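Local coordinates for protein ArtJ (Geobacillus stearothermophilus, PDB 2PVU) that binds arginine, lysine and histidine, probably delivering them to its cognate ATP-binding cassette transporter, at residues K43-E56 against S98-I110. Numbering follows the deposited sequence.
Sequences KVVVGTDAAFAPFE and SKEVDMGISGITI. With LYS (lysine), chain E.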
loop_
_atom_site.group_PDB
_atom_site.type_symbol
_atom_site.label_atom_id
_atom_site.label_comp_id
_atom_site.label_asym_id
_atom_site.label_seq_id
_atom_site.Cartn_x
_atom_site.Cartn_y
_atom_site.Cartn_z
ATOM N N LYS A 43 2.725 24.030 -5.290
ATOM C CA LYS A 43 3.249 22.857 -4.663
ATOM C C LYS A 43 2.880 21.664 -5.519
ATOM O O LYS A 43 1.826 21.640 -6.174
ATOM C CB LYS A 43 2.623 22.698 -3.275
ATOM C CG LYS A 43 3.046 23.804 -2.249
ATOM C CD LYS A 43 2.252 23.609 -0.944
ATOM C CE LYS A 43 2.693 24.491 0.262
ATOM N NZ LYS A 43 3.780 25.412 -0.092
ATOM N N VAL A 44 3.712 20.638 -5.452
ATOM C CA VAL A 44 3.324 19.350 -5.987
ATOM C C VAL A 44 2.154 18.802 -5.155
ATOM O O VAL A 44 2.196 18.810 -3.920
ATOM C CB VAL A 44 4.498 18.328 -5.921
ATOM C CG1 VAL A 44 4.035 16.973 -6.467
ATOM C CG2 VAL A 44 5.680 18.880 -6.706
ATOM N N VAL A 45 1.118 18.324 -5.840
ATOM C CA VAL A 45 -0.045 17.789 -5.158
ATOM C C VAL A 45 0.123 16.288 -5.098
ATOM O O VAL A 45 0.076 15.597 -6.147
ATOM C CB VAL A 45 -1.364 18.151 -5.886
ATOM C CG1 VAL A 45 -2.574 17.556 -5.166
ATOM C CG2 VAL A 45 -1.486 19.680 -5.992
ATOM N N VAL A 46 0.248 15.764 -3.875
ATOM C CA VAL A 46 0.484 14.327 -3.710
ATOM C C VAL A 46 -0.756 13.697 -3.062
ATOM O O VAL A 46 -1.184 14.157 -2.019
ATOM C CB VAL A 46 1.734 14.022 -2.806
ATOM C CG1 VAL A 46 2.030 12.495 -2.821
ATOM C CG2 VAL A 46 2.963 14.808 -3.241
ATOM N N GLY A 47 -1.358 12.702 -3.713
ATOM C CA GLY A 47 -2.524 12.007 -3.132
ATOM C C GLY A 47 -2.195 10.700 -2.447
ATOM O O GLY A 47 -1.199 10.034 -2.766
ATOM N N THR A 48 -3.079 10.294 -1.533
ATOM C CA THR A 48 -2.931 9.041 -0.789
ATOM C C THR A 48 -4.297 8.594 -0.273
ATOM O O THR A 48 -5.272 9.375 -0.271
ATOM C CB THR A 48 -1.930 9.193 0.390
ATOM O OG1 THR A 48 -1.520 7.897 0.880
ATOM C CG2 THR A 48 -2.518 10.043 1.565
ATOM N N ASP A 49 -4.356 7.319 0.126
ATOM C CA ASP A 49 -5.558 6.714 0.757
ATOM C C ASP A 49 -5.162 6.498 2.191
ATOM O O ASP A 49 -4.597 5.434 2.499
ATOM C CB ASP A 49 -5.888 5.380 0.051
ATOM C CG ASP A 49 -6.872 4.511 0.832
ATOM O OD1 ASP A 49 -7.767 5.123 1.487
ATOM O OD2 ASP A 49 -6.745 3.260 0.793
ATOM N N ALA A 50 -5.380 7.499 3.083
ATOM C CA ALA A 50 -4.802 7.345 4.433
ATOM C C ALA A 50 -5.708 6.490 5.308
ATOM O O ALA A 50 -6.269 6.994 6.285
ATOM C CB ALA A 50 -4.565 8.681 5.112
ATOM N N ALA A 51 -5.792 5.205 4.968
ATOM C CA ALA A 51 -6.529 4.206 5.746
ATOM C C ALA A 51 -5.799 2.883 5.615
ATOM O O ALA A 51 -6.418 1.830 5.271
ATOM C CB ALA A 51 -8.007 4.102 5.228
ATOM N N PHE A 52 -4.470 2.911 5.822
ATOM C CA PHE A 52 -3.591 1.767 5.428
ATOM C C PHE A 52 -2.347 1.771 6.338
ATOM O O PHE A 52 -1.182 1.825 5.877
ATOM C CB PHE A 52 -3.222 1.894 3.937
ATOM C CG PHE A 52 -2.883 0.591 3.259
ATOM C CD1 PHE A 52 -1.615 0.404 2.713
ATOM C CD2 PHE A 52 -3.838 -0.450 3.168
ATOM C CE1 PHE A 52 -1.280 -0.804 2.048
ATOM C CE2 PHE A 52 -3.523 -1.658 2.522
ATOM C CZ PHE A 52 -2.229 -1.831 1.954
ATOM N N ALA A 53 -2.605 1.720 7.640
ATOM C CA ALA A 53 -1.510 1.651 8.619
ATOM C C ALA A 53 -0.703 0.375 8.360
ATOM O O ALA A 53 -1.292 -0.687 8.155
ATOM C CB ALA A 53 -2.045 1.661 10.057
ATOM N N PRO A 54 0.642 0.444 8.444
ATOM C CA PRO A 54 1.469 1.546 8.941
ATOM C C PRO A 54 1.965 2.533 7.873
ATOM O O PRO A 54 2.760 3.423 8.186
ATOM C CB PRO A 54 2.683 0.817 9.495
ATOM C CG PRO A 54 2.888 -0.319 8.526
ATOM C CD PRO A 54 1.460 -0.732 8.087
ATOM N N PHE A 55 1.514 2.377 6.636
ATOM C CA PHE A 55 2.034 3.207 5.527
ATOM C C PHE A 55 1.463 4.618 5.520
ATOM O O PHE A 55 2.207 5.614 5.422
ATOM C CB PHE A 55 1.800 2.470 4.193
ATOM C CG PHE A 55 2.564 1.171 4.134
ATOM C CD1 PHE A 55 3.942 1.191 3.919
ATOM C CD2 PHE A 55 1.921 -0.045 4.370
ATOM C CE1 PHE A 55 4.724 -0.009 3.944
ATOM C CE2 PHE A 55 2.653 -1.259 4.344
ATOM C CZ PHE A 55 4.069 -1.230 4.162
ATOM N N GLU A 56 0.150 4.723 5.691
ATOM C CA GLU A 56 -0.480 6.026 5.851
ATOM C C GLU A 56 -1.802 5.822 6.550
ATOM O O GLU A 56 -2.572 4.945 6.195
ATOM C CB GLU A 56 -0.724 6.711 4.518
ATOM C CG GLU A 56 -1.388 5.842 3.413
ATOM C CD GLU A 56 -0.383 5.011 2.616
ATOM O OE1 GLU A 56 0.716 5.541 2.320
ATOM O OE2 GLU A 56 -0.691 3.850 2.231
ATOM N N SER A 98 -6.552 12.387 -14.647
ATOM C CA SER A 98 -6.890 13.762 -15.018
ATOM C C SER A 98 -5.745 14.763 -14.773
ATOM O O SER A 98 -5.811 15.935 -15.231
ATOM C CB SER A 98 -8.109 14.203 -14.219
ATOM O OG SER A 98 -7.755 14.333 -12.845
ATOM N N LYS A 99 -4.709 14.305 -14.064
ATOM C CA LYS A 99 -3.562 15.106 -13.586
ATOM C C LYS A 99 -3.957 16.181 -12.553
ATOM O O LYS A 99 -3.191 17.121 -12.292
ATOM C CB LYS A 99 -2.720 15.714 -14.734
ATOM C CG LYS A 99 -2.287 14.726 -15.817
ATOM C CD LYS A 99 -1.574 15.453 -16.961
ATOM C CE LYS A 99 -1.219 14.518 -18.105
ATOM N NZ LYS A 99 -1.163 15.284 -19.411
ATOM N N GLU A 100 -5.122 16.016 -11.921
ATOM C CA GLU A 100 -5.461 16.886 -10.794
ATOM C C GLU A 100 -4.516 16.644 -9.615
ATOM O O GLU A 100 -4.225 17.560 -8.832
ATOM C CB GLU A 100 -6.927 16.720 -10.359
ATOM C CG GLU A 100 -7.341 17.881 -9.446
ATOM C CD GLU A 100 -8.809 17.901 -9.102
ATOM O OE1 GLU A 100 -9.547 16.953 -9.467
ATOM O OE2 GLU A 100 -9.213 18.889 -8.444
ATOM N N VAL A 101 -4.024 15.408 -9.494
ATOM C CA VAL A 101 -3.006 15.090 -8.537
ATOM C C VAL A 101 -1.727 14.808 -9.349
ATOM O O VAL A 101 -1.801 14.180 -10.431
ATOM C CB VAL A 101 -3.512 13.896 -7.688
ATOM C CG1 VAL A 101 -2.422 13.133 -7.083
ATOM C CG2 VAL A 101 -4.515 14.385 -6.652
ATOM N N ASP A 102 -0.587 15.296 -8.864
ATOM C CA ASP A 102 0.677 15.201 -9.604
ATOM C C ASP A 102 1.441 13.890 -9.335
ATOM O O ASP A 102 2.339 13.510 -10.106
ATOM C CB ASP A 102 1.592 16.364 -9.226
ATOM C CG ASP A 102 1.004 17.702 -9.619
ATOM O OD1 ASP A 102 0.499 17.827 -10.761
ATOM O OD2 ASP A 102 0.994 18.591 -8.760
ATOM N N MET A 103 1.115 13.254 -8.227
ATOM C CA MET A 103 1.937 12.181 -7.657
ATOM C C MET A 103 1.105 11.459 -6.624
ATOM O O MET A 103 0.194 12.065 -6.020
ATOM C CB MET A 103 3.139 12.835 -6.927
ATOM C CG MET A 103 4.161 11.846 -6.414
ATOM S SD MET A 103 5.534 12.780 -5.710
ATOM C CE MET A 103 6.450 11.393 -5.058
ATOM N N GLY A 104 1.411 10.180 -6.416
ATOM C CA GLY A 104 0.766 9.439 -5.345
ATOM C C GLY A 104 1.770 8.620 -4.565
ATOM O O GLY A 104 2.785 8.171 -5.111
ATOM N N ILE A 105 1.481 8.400 -3.291
ATOM C CA ILE A 105 2.218 7.402 -2.488
ATOM C C ILE A 105 1.168 6.804 -1.561
ATOM O O ILE A 105 0.417 7.542 -0.924
ATOM C CB ILE A 105 3.488 7.976 -1.713
ATOM C CG1 ILE A 105 4.380 6.822 -1.184
ATOM C CG2 ILE A 105 3.102 8.945 -0.630
ATOM C CD1 ILE A 105 5.598 7.262 -0.423
ATOM N N SER A 106 1.027 5.475 -1.589
ATOM C CA SER A 106 -0.141 4.863 -0.914
ATOM C C SER A 106 -0.009 3.325 -0.886
ATOM O O SER A 106 -1.017 2.628 -1.136
ATOM C CB SER A 106 -1.435 5.292 -1.648
ATOM O OG SER A 106 -2.634 5.142 -0.878
ATOM N N GLY A 107 1.203 2.814 -0.619
ATOM C CA GLY A 107 1.431 1.346 -0.524
ATOM C C GLY A 107 1.070 0.731 -1.876
ATOM O O GLY A 107 0.524 -0.350 -1.936
ATOM N N ILE A 108 1.413 1.418 -2.953
ATOM C CA ILE A 108 1.004 0.991 -4.340
ATOM C C ILE A 108 1.969 0.054 -5.012
ATOM O O ILE A 108 3.098 0.447 -5.331
ATOM C CB ILE A 108 0.834 2.212 -5.294
ATOM C CG1 ILE A 108 -0.086 3.246 -4.624
ATOM C CG2 ILE A 108 0.239 1.703 -6.693
ATOM C CD1 ILE A 108 0.021 4.698 -5.269
ATOM N N THR A 109 1.509 -1.155 -5.301
ATOM C CA THR A 109 2.334 -2.139 -6.002
ATOM C C THR A 109 2.548 -1.719 -7.443
ATOM O O THR A 109 1.614 -1.344 -8.152
ATOM C CB THR A 109 1.692 -3.529 -5.943
ATOM O OG1 THR A 109 1.542 -3.931 -4.567
ATOM C CG2 THR A 109 2.524 -4.569 -6.692
ATOM N N ILE A 110 3.800 -1.762 -7.859
ATOM C CA ILE A 110 4.126 -1.561 -9.286
ATOM C C ILE A 110 3.631 -2.787 -10.060
ATOM O O ILE A 110 4.029 -3.911 -9.737
ATOM C CB ILE A 110 5.684 -1.493 -9.469
ATOM C CG1 ILE A 110 6.267 -0.335 -8.669
ATOM C CG2 ILE A 110 6.059 -1.419 -10.985
ATOM C CD1 ILE A 110 7.816 -0.362 -8.489
HETATM N N LYS E . -0.280 -2.899 -2.591
HETATM C CA LYS E . -1.676 -3.256 -3.008
HETATM C C LYS E . -1.990 -2.590 -4.354
HETATM O O LYS E . -3.026 -2.852 -4.947
HETATM C CB LYS E . -2.679 -2.776 -1.964
HETATM C CG LYS E . -2.600 -1.245 -1.747
HETATM C CD LYS E . -3.892 -0.699 -1.103
HETATM C CE LYS E . -3.602 0.637 -0.436
HETATM N NZ LYS E . -4.918 1.316 0.052
HETATM O OXT LYS E . -1.208 -1.755 -4.860
HETATM O O HOH W 1 1.430 21.161 -8.680
HETATM O O HOH W 2 -3.292 3.385 1.106
#
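V46 and G47 pair in parallel with M103 and G104, G47 N donating to M103 O (2.9 Å) and I105 N to G47 O. At the start of the pairing the D102 carboxylate serves as acceptor. Its OD2 takes V45 N on the anti side, nearly straight (2.9 Å, 171°), and D102 N donates to V45 O. V46 and M103 lie side by side, V46 CG2 meeting M103 SD at 4.1 Å. Strand 44-48 is the middle of three parallel strands, between 82-86 and 103-104, in a periplasmic-binding-protein type fold. At its end T48 OG1, anti to its own N (chi1 -165°), donates to I105 O at 2.7 Å. The loops beyond line the lysine pocket. S106 OG accepts D49 N (3.0 Å). One water accepts from ligand NZ, within bonding distance of S106 OG, D49 O and E56 OE2. D49 OD2 lies 2.8 Å from ligand NZ and accepts a hydrogen bond from Q153 NE2. Ligand CE sits 3.5 Å above the F52 ring plane, over the ring centre. With an alanine here, the ligand's aliphatic chain would probably lose this flat support. Ligand N donates to G107 O and T109 OG1, and T109 N to ligand OXT.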